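PDB 3B7M: cellulase from Rhodothermus marinus, which hydrolyses internal beta-1,4-glucosidic bonds of cellulose as an endoglucanase of glycosyl hydrolase family 12, here in an engineered, meso-active but thermostable form. Local coordinates for residues R12-G17 with I34-E39; G41-T46 with L206-F211; T80-T85 with W92-D97. All coordinates share one frame; numbering follows the deposited sequence. Where two conformers were deposited one is given.

Contact 1. Residues R12-G17 with I34-E39; sequences RTVAGG and IEVGLE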
loop_
_atom_site.group_PDB
_atom_site.type_symbol
_atom_site.label_atom_id
_atom_site.label_comp_id
_atom_site.label_asym_id
_atom_site.label_seq_id
_atom_site.Cartn_x
_atom_site.Cartn_y
_atom_site.Cartn_z
ATOM N N ARG A 12 9.596 -13.008 -2.589
ATOM C CA ARG A 12 9.288 -14.087 -3.532
ATOM C C ARG A 12 8.423 -13.558 -4.672
ATOM O O ARG A 12 7.499 -12.773 -4.443
ATOM C CB ARG A 12 8.521 -15.225 -2.838
ATOM C CG ARG A 12 9.375 -16.149 -1.949
ATOM C CD ARG A 12 10.429 -16.917 -2.745
ATOM N NE ARG A 12 11.122 -17.885 -1.894
ATOM C CZ ARG A 12 12.162 -17.605 -1.113
ATOM N NH1 ARG A 12 12.661 -16.373 -1.061
ATOM N NH2 ARG A 12 12.709 -18.564 -0.385
ATOM N N THR A 13 8.731 -13.984 -5.892
ATOM C CA THR A 13 7.895 -13.728 -7.054
ATOM C C THR A 13 6.776 -14.760 -7.017
ATOM O O THR A 13 7.034 -15.939 -6.723
ATOM C CB THR A 13 8.704 -13.878 -8.377
ATOM O OG1 THR A 13 9.894 -13.076 -8.321
ATOM C CG2 THR A 13 7.879 -13.458 -9.568
ATOM N N VAL A 14 5.552 -14.331 -7.300
ATOM C CA VAL A 14 4.396 -15.209 -7.219
ATOM C C VAL A 14 3.472 -15.004 -8.421
ATOM O O VAL A 14 3.708 -14.119 -9.259
ATOM C CB VAL A 14 3.587 -14.945 -5.907
ATOM C CG1 VAL A 14 4.458 -15.191 -4.660
ATOM C CG2 VAL A 14 3.036 -13.525 -5.894
ATOM N N ALA A 15 2.427 -15.830 -8.508
ATOM C CA ALA A 15 1.358 -15.642 -9.481
ATOM C C ALA A 15 1.891 -15.531 -10.907
ATOM O O ALA A 15 1.593 -14.575 -11.623
ATOM C CB ALA A 15 0.533 -14.413 -9.110
ATOM N N GLY A 16 2.702 -16.508 -11.304
ATOM C CA GLY A 16 3.232 -16.584 -12.671
ATOM C C GLY A 16 4.160 -15.437 -13.003
ATOM O O GLY A 16 4.249 -15.009 -14.165
ATOM N N GLY A 17 4.830 -14.919 -11.979
ATOM C CA GLY A 17 5.766 -13.815 -12.147
ATOM C C GLY A 17 5.140 -12.426 -12.104
ATOM O O GLY A 17 5.845 -11.420 -12.229
ATOM N N ILE A 34 6.103 -14.301 7.320
ATOM C CA ILE A 34 4.857 -14.422 6.569
ATOM C C ILE A 34 4.862 -15.763 5.830
ATOM O O ILE A 34 5.905 -16.216 5.376
ATOM C CB ILE A 34 4.629 -13.258 5.583
ATOM C CG1 ILE A 34 5.803 -13.138 4.602
ATOM C CG2 ILE A 34 4.437 -11.963 6.345
ATOM C CD1 ILE A 34 5.583 -12.110 3.494
ATOM N N GLU A 35 3.702 -16.394 5.761
ATOM C CA GLU A 35 3.542 -17.616 5.005
ATOM C C GLU A 35 2.884 -17.263 3.679
ATOM O O GLU A 35 1.793 -16.674 3.659
ATOM C CB GLU A 35 2.686 -18.601 5.779
ATOM C CG GLU A 35 2.504 -19.896 5.044
ATOM C CD GLU A 35 1.580 -20.816 5.770
ATOM O OE1 GLU A 35 1.973 -21.348 6.831
ATOM O OE2 GLU A 35 0.458 -20.999 5.275
ATOM N N VAL A 36 3.565 -17.599 2.586
ATOM C CA VAL A 36 3.180 -17.147 1.260
ATOM C C VAL A 36 2.730 -18.315 0.388
ATOM O O VAL A 36 3.441 -19.324 0.282
ATOM C CB VAL A 36 4.368 -16.427 0.536
ATOM C CG1 VAL A 36 3.906 -15.788 -0.763
ATOM C CG2 VAL A 36 5.003 -15.367 1.438
ATOM N N GLY A 37 1.571 -18.155 -0.254
ATOM C CA GLY A 37 1.129 -19.069 -1.307
ATOM C C GLY A 37 1.736 -18.619 -2.619
ATOM O O GLY A 37 1.459 -17.520 -3.083
ATOM N N LEU A 38 2.566 -19.477 -3.207
ATOM C CA LEU A 38 3.359 -19.134 -4.378
ATOM C C LEU A 38 2.564 -18.998 -5.679
ATOM O O LEU A 38 3.016 -18.318 -6.600
ATOM C CB LEU A 38 4.501 -20.134 -4.560
ATOM C CG LEU A 38 5.553 -20.123 -3.449
ATOM C CD1 LEU A 38 6.341 -21.426 -3.455
ATOM C CD2 LEU A 38 6.486 -18.912 -3.604
ATOM N N GLU A 39 1.392 -19.619 -5.752
ATOM C CA GLU A 39 0.540 -19.488 -6.938
ATOM C C GLU A 39 -0.345 -18.238 -6.886
ATOM O O GLU A 39 -0.535 -17.549 -7.896
ATOM C CB GLU A 39 -0.319 -20.743 -7.117
ATOM C CG GLU A 39 -1.402 -20.637 -8.209
ATOM C CD GLU A 39 -0.841 -20.592 -9.632
ATOM O OE1 GLU A 39 0.327 -20.983 -9.847
ATOM O OE2 GLU A 39 -1.584 -20.164 -10.541
#
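Leu38 meets Val14 and Ala15 chiefly through its carbonyl group, and its side chain adds a second, looser layer of packing. The amide of Ala15 donates to the carbonyl: Ala15 N lies 3.2 Å from Leu38 O, with 160° at the hydrogen, and the donor is tilted 30° out of the carbonyl plane. The same oxygen also receives a CA-H contact from Val14, whose CA is 3.5 Å from Leu38 O, so two successive residues of 12-17 converge on one acceptor. A step further on, Ala15 CA comes within 3.1 Å of Glu39 O, and its methyl group touches that oxygen as well. In the jelly-roll sandwich of this family, strand 11-14 is the border strand of one sheet while 32-37 belongs to the other, and the contact brings the two sheets together along one margin. Val14 is buried here among Tyr19 and Val21 of the adjacent strand. Its CG1 stands anti to the carbonyl carbon (chi1 -60°), from where it meets Val36 CG1 at 4.0 Å, the two side chains crossing at about a right angle. Nearer the surface, Leu38 CD2 lies 4.3 Å from Arg12 CB and 4.4 Å from Val14 CG1. Beyond Val14 the chain reverses through Ala15 and Gly16, both with positive phi, and a weak bond joins Gly17 N to Val14 O.

Contact 2. Residues G41-T46 with L206-F211; sequences GNFTIT and LRSADF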
loop_
_atom_site.group_PDB
_atom_site.type_symbol
_atom_site.label_atom_id
_atom_site.label_comp_id
_atom_site.label_asym_id
_atom_site.label_seq_id
_atom_site.Cartn_x
_atom_site.Cartn_y
_atom_site.Cartn_z
ATOM N N GLY A 41 -0.079 -15.650 -4.287
ATOM C CA GLY A 41 0.476 -14.505 -3.564
ATOM C C GLY A 41 -0.204 -14.198 -2.228
ATOM O O GLY A 41 0.177 -13.240 -1.543
ATOM N N ASN A 42 -1.217 -14.991 -1.878
ATOM C CA ASN A 42 -1.902 -14.858 -0.607
ATOM C C ASN A 42 -0.878 -15.030 0.516
ATOM O O ASN A 42 0.001 -15.894 0.427
ATOM C CB ASN A 42 -2.986 -15.940 -0.441
ATOM C CG ASN A 42 -4.131 -15.819 -1.450
ATOM O OD1 ASN A 42 -4.232 -14.855 -2.220
ATOM N ND2 ASN A 42 -5.018 -16.813 -1.433
ATOM N N PHE A 43 -0.973 -14.214 1.560
ATOM C CA PHE A 43 -0.077 -14.403 2.694
ATOM C C PHE A 43 -0.720 -14.186 4.049
ATOM O O PHE A 43 -1.679 -13.418 4.187
ATOM C CB PHE A 43 1.242 -13.614 2.534
ATOM C CG PHE A 43 1.088 -12.120 2.602
ATOM C CD1 PHE A 43 1.162 -11.450 3.826
ATOM C CD2 PHE A 43 0.903 -11.378 1.442
ATOM C CE1 PHE A 43 1.033 -10.079 3.891
ATOM C CE2 PHE A 43 0.784 -10.004 1.495
ATOM C CZ PHE A 43 0.861 -9.346 2.719
ATOM N N THR A 44 -0.188 -14.892 5.044
ATOM C CA THR A 44 -0.602 -14.751 6.435
ATOM C C THR A 44 0.620 -14.354 7.230
ATOM O O THR A 44 1.674 -14.962 7.087
ATOM C CB THR A 44 -1.124 -16.091 6.984
ATOM O OG1 THR A 44 -2.228 -16.521 6.178
ATOM C CG2 THR A 44 -1.571 -15.973 8.474
ATOM N N ILE A 45 0.478 -13.324 8.061
ATOM C CA ILE A 45 1.517 -12.999 9.017
ATOM C C ILE A 45 1.472 -14.005 10.187
ATOM O O ILE A 45 0.541 -13.999 10.999
ATOM C CB ILE A 45 1.403 -11.536 9.509
ATOM C CG1 ILE A 45 1.265 -10.600 8.295
ATOM C CG2 ILE A 45 2.641 -11.169 10.349
ATOM C CD1 ILE A 45 1.032 -9.140 8.626
ATOM N N THR A 46 2.475 -14.872 10.250
ATOM C CA THR A 46 2.501 -15.937 11.250
ATOM C C THR A 46 3.275 -15.509 12.491
ATOM O O THR A 46 3.106 -16.094 13.565
ATOM C CB THR A 46 3.149 -17.225 10.693
ATOM O OG1 THR A 46 4.430 -16.895 10.167
ATOM C CG2 THR A 46 2.294 -17.851 9.594
ATOM N N LEU A 206 -2.912 -11.461 10.705
ATOM C CA LEU A 206 -3.419 -10.706 9.566
ATOM C C LEU A 206 -3.235 -11.511 8.283
ATOM O O LEU A 206 -2.226 -12.183 8.117
ATOM C CB LEU A 206 -2.698 -9.370 9.444
ATOM C CG LEU A 206 -3.083 -8.261 10.423
ATOM C CD1 LEU A 206 -2.091 -7.117 10.279
ATOM C CD2 LEU A 206 -4.515 -7.797 10.169
ATOM N N ARG A 207 -4.210 -11.453 7.387
ATOM C CA ARG A 207 -4.142 -12.215 6.142
ATOM C C ARG A 207 -4.430 -11.315 4.919
ATOM O O ARG A 207 -5.314 -10.445 4.961
ATOM C CB ARG A 207 -5.140 -13.362 6.192
ATOM C CG ARG A 207 -4.779 -14.561 5.373
ATOM C CD ARG A 207 -5.693 -15.757 5.707
ATOM N NE ARG A 207 -6.828 -15.843 4.782
ATOM C CZ ARG A 207 -6.718 -16.173 3.494
ATOM N NH1 ARG A 207 -5.518 -16.440 2.966
ATOM N NH2 ARG A 207 -7.804 -16.230 2.729
ATOM N N SER A 208 -3.671 -11.527 3.854
ATOM C CA SER A 208 -3.898 -10.866 2.585
ATOM C C SER A 208 -4.256 -11.935 1.563
ATOM O O SER A 208 -3.573 -12.963 1.478
ATOM C CB SER A 208 -2.643 -10.114 2.148
ATOM O OG SER A 208 -2.720 -9.743 0.786
ATOM N N ALA A 209 -5.323 -11.704 0.801
ATOM C CA ALA A 209 -5.794 -12.684 -0.194
ATOM C C ALA A 209 -6.407 -12.039 -1.411
ATOM O O ALA A 209 -6.861 -10.889 -1.363
ATOM C CB ALA A 209 -6.802 -13.669 0.433
ATOM N N ASP A 210 -6.422 -12.806 -2.499
ATOM C CA ASP A 210 -7.183 -12.487 -3.711
ATOM C C ASP A 210 -6.747 -11.170 -4.348
ATOM O O ASP A 210 -7.584 -10.438 -4.856
ATOM C CB ASP A 210 -8.700 -12.405 -3.427
ATOM C CG ASP A 210 -9.290 -13.706 -2.910
ATOM O OD1 ASP A 210 -8.774 -14.799 -3.231
ATOM O OD2 ASP A 210 -10.292 -13.623 -2.167
ATOM N N PHE A 211 -5.457 -10.868 -4.320
ATOM C CA PHE A 211 -4.990 -9.612 -4.870
ATOM C C PHE A 211 -4.952 -9.653 -6.388
ATOM O O PHE A 211 -4.531 -10.648 -6.990
ATOM C CB PHE A 211 -3.616 -9.287 -4.321
ATOM C CG PHE A 211 -3.013 -8.019 -4.853
ATOM C CD1 PHE A 211 -3.458 -6.772 -4.404
ATOM C CD2 PHE A 211 -1.945 -8.075 -5.755
ATOM C CE1 PHE A 211 -2.865 -5.588 -4.875
ATOM C CE2 PHE A 211 -1.341 -6.901 -6.235
ATOM C CZ PHE A 211 -1.794 -5.654 -5.780
HETATM O O HOH W 1 -1.825 -11.273 -1.209
HETATM O O HOH W 2 -3.202 -12.604 -3.260
HETATM O O HOH W 3 -6.871 -16.353 -3.714
#
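Phe43 and Ser208 face each other as a hydrogen-bonded pair of antiparallel strands, neighbours in the six-stranded sheet, and their side chains mark the tight side of the contact. Set between the backbone N and the carbonyl carbon (chi1 68°), the Phe43 ring takes Ser208 CB over one face in a CH-pi contact, 3.7 Å from its centroid. Ser208 OG turns to Trp82 NE1 and, through a water, to Gly41 O. On this side too, Ile45 CD1 packs on Leu206 CB at 3.8 Å, the two side chains lying alongside.

The opposite face, with Thr44 and Arg207, is more open to solvent. There Thr44 OG1 rests against the aliphatic part of Arg207, 3.3 Å from its CG. At the Asn42 end of the ladder, Asn42 OD1 accepts from Asp210 N at 3.0 Å, the donor 42° above the amide plane. Here two waters tie the Asn42 amide to Phe211 N and Asp210 OD1. An alanine at Asn42 would probably leave Asp210 N without its mate and each of the two waters without one of its partners. Amide chemistry thus continues the pairing where the backbone of 41-46 diverges, with a side-chain carbonyl serving as strand acceptor.

Contact 3. Residues T80-T85 with W92-D97; sequences TSWTLT and WNAAYD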
loop_
_atom_site.group_PDB
_atom_site.type_symbol
_atom_site.label_atom_id
_atom_site.label_comp_id
_atom_site.label_asym_id
_atom_site.label_seq_id
_atom_site.Cartn_x
_atom_site.Cartn_y
_atom_site.Cartn_z
ATOM N N THR A 80 -8.292 -2.658 -9.058
ATOM C CA THR A 80 -7.717 -3.591 -8.109
ATOM C C THR A 80 -8.773 -4.281 -7.238
ATOM O O THR A 80 -9.800 -3.681 -6.892
ATOM C CB THR A 80 -6.661 -2.894 -7.229
ATOM O OG1 THR A 80 -5.902 -3.876 -6.526
ATOM C CG2 THR A 80 -7.317 -1.919 -6.237
ATOM N N SER A 81 -8.517 -5.542 -6.897
ATOM C CA SER A 81 -9.302 -6.255 -5.892
ATOM C C SER A 81 -8.398 -6.798 -4.785
ATOM O O SER A 81 -7.221 -7.068 -5.008
ATOM C CB SER A 81 -10.113 -7.394 -6.532
ATOM O OG SER A 81 -10.836 -6.908 -7.653
ATOM N N TRP A 82 -8.953 -6.943 -3.585
ATOM C CA TRP A 82 -8.199 -7.415 -2.441
ATOM C C TRP A 82 -9.141 -7.820 -1.313
ATOM O O TRP A 82 -10.186 -7.201 -1.114
ATOM C CB TRP A 82 -7.226 -6.331 -1.967
ATOM C CG TRP A 82 -6.238 -6.786 -0.954
ATOM C CD1 TRP A 82 -5.518 -7.947 -0.976
ATOM C CD2 TRP A 82 -5.829 -6.079 0.226
ATOM N NE1 TRP A 82 -4.695 -8.013 0.123
ATOM C CE2 TRP A 82 -4.868 -6.887 0.883
ATOM C CE3 TRP A 82 -6.184 -4.840 0.797
ATOM C CZ2 TRP A 82 -4.248 -6.500 2.080
ATOM C CZ3 TRP A 82 -5.571 -4.455 1.988
ATOM C CH2 TRP A 82 -4.615 -5.287 2.621
ATOM N N THR A 83 -8.773 -8.863 -0.585
ATOM C CA THR A 83 -9.492 -9.207 0.633
ATOM C C THR A 83 -8.506 -9.363 1.772
ATOM O O THR A 83 -7.537 -10.100 1.662
ATOM C CB THR A 83 -10.325 -10.495 0.480
ATOM O OG1 THR A 83 -11.146 -10.382 -0.680
ATOM C CG2 THR A 83 -11.228 -10.718 1.709
ATOM N N LEU A 84 -8.769 -8.671 2.870
ATOM C CA LEU A 84 -7.947 -8.807 4.052
ATOM C C LEU A 84 -8.753 -9.459 5.163
ATOM O O LEU A 84 -10.003 -9.435 5.148
ATOM C CB LEU A 84 -7.412 -7.458 4.512
ATOM C CG LEU A 84 -8.460 -6.458 4.989
ATOM C CD1 LEU A 84 -8.206 -6.062 6.434
ATOM C CD2 LEU A 84 -8.557 -5.252 4.049
ATOM N N THR A 85 -8.030 -10.061 6.109
ATOM C CA THR A 85 -8.617 -10.653 7.286
ATOM C C THR A 85 -8.017 -9.909 8.472
ATOM O O THR A 85 -6.831 -10.050 8.753
ATOM C CB THR A 85 -8.331 -12.171 7.372
ATOM O OG1 THR A 85 -8.694 -12.805 6.135
ATOM C CG2 THR A 85 -9.115 -12.817 8.534
ATOM N N TRP A 92 -1.870 -1.484 13.678
ATOM C CA TRP A 92 -1.561 -1.782 12.286
ATOM C C TRP A 92 -2.593 -1.105 11.386
ATOM O O TRP A 92 -3.666 -0.726 11.855
ATOM C CB TRP A 92 -1.592 -3.310 12.032
ATOM C CG TRP A 92 -2.871 -3.975 12.512
ATOM C CD1 TRP A 92 -3.076 -4.569 13.726
ATOM C CD2 TRP A 92 -4.118 -4.083 11.801
ATOM N NE1 TRP A 92 -4.374 -5.047 13.811
ATOM C CE2 TRP A 92 -5.032 -4.749 12.650
ATOM C CE3 TRP A 92 -4.547 -3.686 10.523
ATOM C CZ2 TRP A 92 -6.342 -5.025 12.269
ATOM C CZ3 TRP A 92 -5.844 -3.956 10.147
ATOM C CH2 TRP A 92 -6.731 -4.618 11.017
ATOM N N ASN A 93 -2.271 -0.962 10.098
ATOM C CA ASN A 93 -3.288 -0.626 9.110
ATOM C C ASN A 93 -3.280 -1.610 7.953
ATOM O O ASN A 93 -2.338 -2.379 7.795
ATOM C CB ASN A 93 -3.175 0.835 8.621
ATOM C CG ASN A 93 -1.929 1.086 7.774
ATOM O OD1 ASN A 93 -1.384 2.199 7.756
ATOM N ND2 ASN A 93 -1.480 0.070 7.072
ATOM N N ALA A 94 -4.339 -1.582 7.157
ATOM C CA ALA A 94 -4.389 -2.312 5.904
ATOM C C ALA A 94 -4.482 -1.237 4.821
ATOM O O ALA A 94 -5.468 -0.497 4.750
ATOM C CB ALA A 94 -5.596 -3.248 5.884
ATOM N N ALA A 95 -3.440 -1.130 3.995
ATOM C CA ALA A 95 -3.290 0.044 3.154
ATOM C C ALA A 95 -2.629 -0.284 1.829
ATOM O O ALA A 95 -1.640 -1.036 1.788
ATOM C CB ALA A 95 -2.470 1.112 3.908
ATOM N N TYR A 96 -3.194 0.254 0.747
ATOM C CA TYR A 96 -2.482 0.376 -0.528
ATOM C C TYR A 96 -1.400 1.436 -0.465
ATOM O O TYR A 96 -1.536 2.434 0.258
ATOM C CB TYR A 96 -3.431 0.768 -1.654
ATOM C CG TYR A 96 -4.186 -0.401 -2.221
ATOM C CD1 TYR A 96 -5.305 -0.909 -1.566
ATOM C CD2 TYR A 96 -3.780 -1.010 -3.402
ATOM C CE1 TYR A 96 -5.997 -1.992 -2.081
ATOM C CE2 TYR A 96 -4.473 -2.096 -3.921
ATOM C CZ TYR A 96 -5.586 -2.570 -3.249
ATOM O OH TYR A 96 -6.293 -3.650 -3.737
ATOM N N ASP A 97 -0.341 1.223 -1.242
ATOM C CA ASP A 97 0.725 2.198 -1.409
ATOM C C ASP A 97 1.055 2.261 -2.904
ATOM O O ASP A 97 1.405 1.244 -3.518
ATOM C CB ASP A 97 1.947 1.759 -0.599
ATOM C CG ASP A 97 2.816 2.928 -0.121
ATOM O OD1 ASP A 97 2.525 4.105 -0.425
ATOM O OD2 ASP A 97 3.806 2.641 0.586
#
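Packing between the two sheets of the jelly-roll sandwich brings Thr80, Trp82 and Leu84 of one layer onto Ala94 and Tyr96 of the other, in the buried core near the centre of the chain. The strands run antiparallel at 169°, yet their axes come no closer than 9.5 Å, a spacing filled by side chains instead of backbone bonds. Ala94 offers the small surface: its CB is approached by Leu84 CD1 at 3.9 Å and by Trp82 CH2 at 4.0 Å. The indole spans the gap because CG lies anti to the backbone N (chi1 -170°), and Leu84 CB lies over one of its faces. Trp82 and Tyr96 come from opposing layers and pass alongside one another, their ring planes 83° apart and Trp82 CE3 4.1 Å from Tyr96 CE1. The phenol runs back across the interior until Tyr96 OH sits 3.3 Å from Trp82 CB. It meets Thr80 tip to tip, and here the one polar link between the segments forms: Tyr96 OH donates to Thr80 OG1 at 2.8 Å, the latter lying at the ring edge. Thr80 OG1 is also bonded to Ser212 O, while Trp82 NE1 pairs with Ser208 OG. Since a backbone carbonyl can only accept, the threonine hydroxyl must point its own hydrogen at Ser212 O, and the tyrosine-threonine-carbonyl chain of hydrogen bonds lets both buried hydroxyls donate within a largely apolar interior.

Read from the N terminus, the three contacts illustrate how a sandwich is laced together. Contact 1 closes first, joining 12-17 to 34-39 in a short loop at one margin of the two sheets. The chain then turns straight into 41-46, where contact 2 opens; its partner, 206-211, arrives only near the C terminus. Contact 3, between 80-85 and 92-97, is local and falls wholly within that long excursion, bridging the two layers. Backbone pairing runs on across one sheet: Glu35 pairs with Thr44, Gly37 probably with Asn42, and Ala209 with Thr83. Thus contact 2 stands between the other two, which do not touch each other, their nearest atoms being about 11 Å apart.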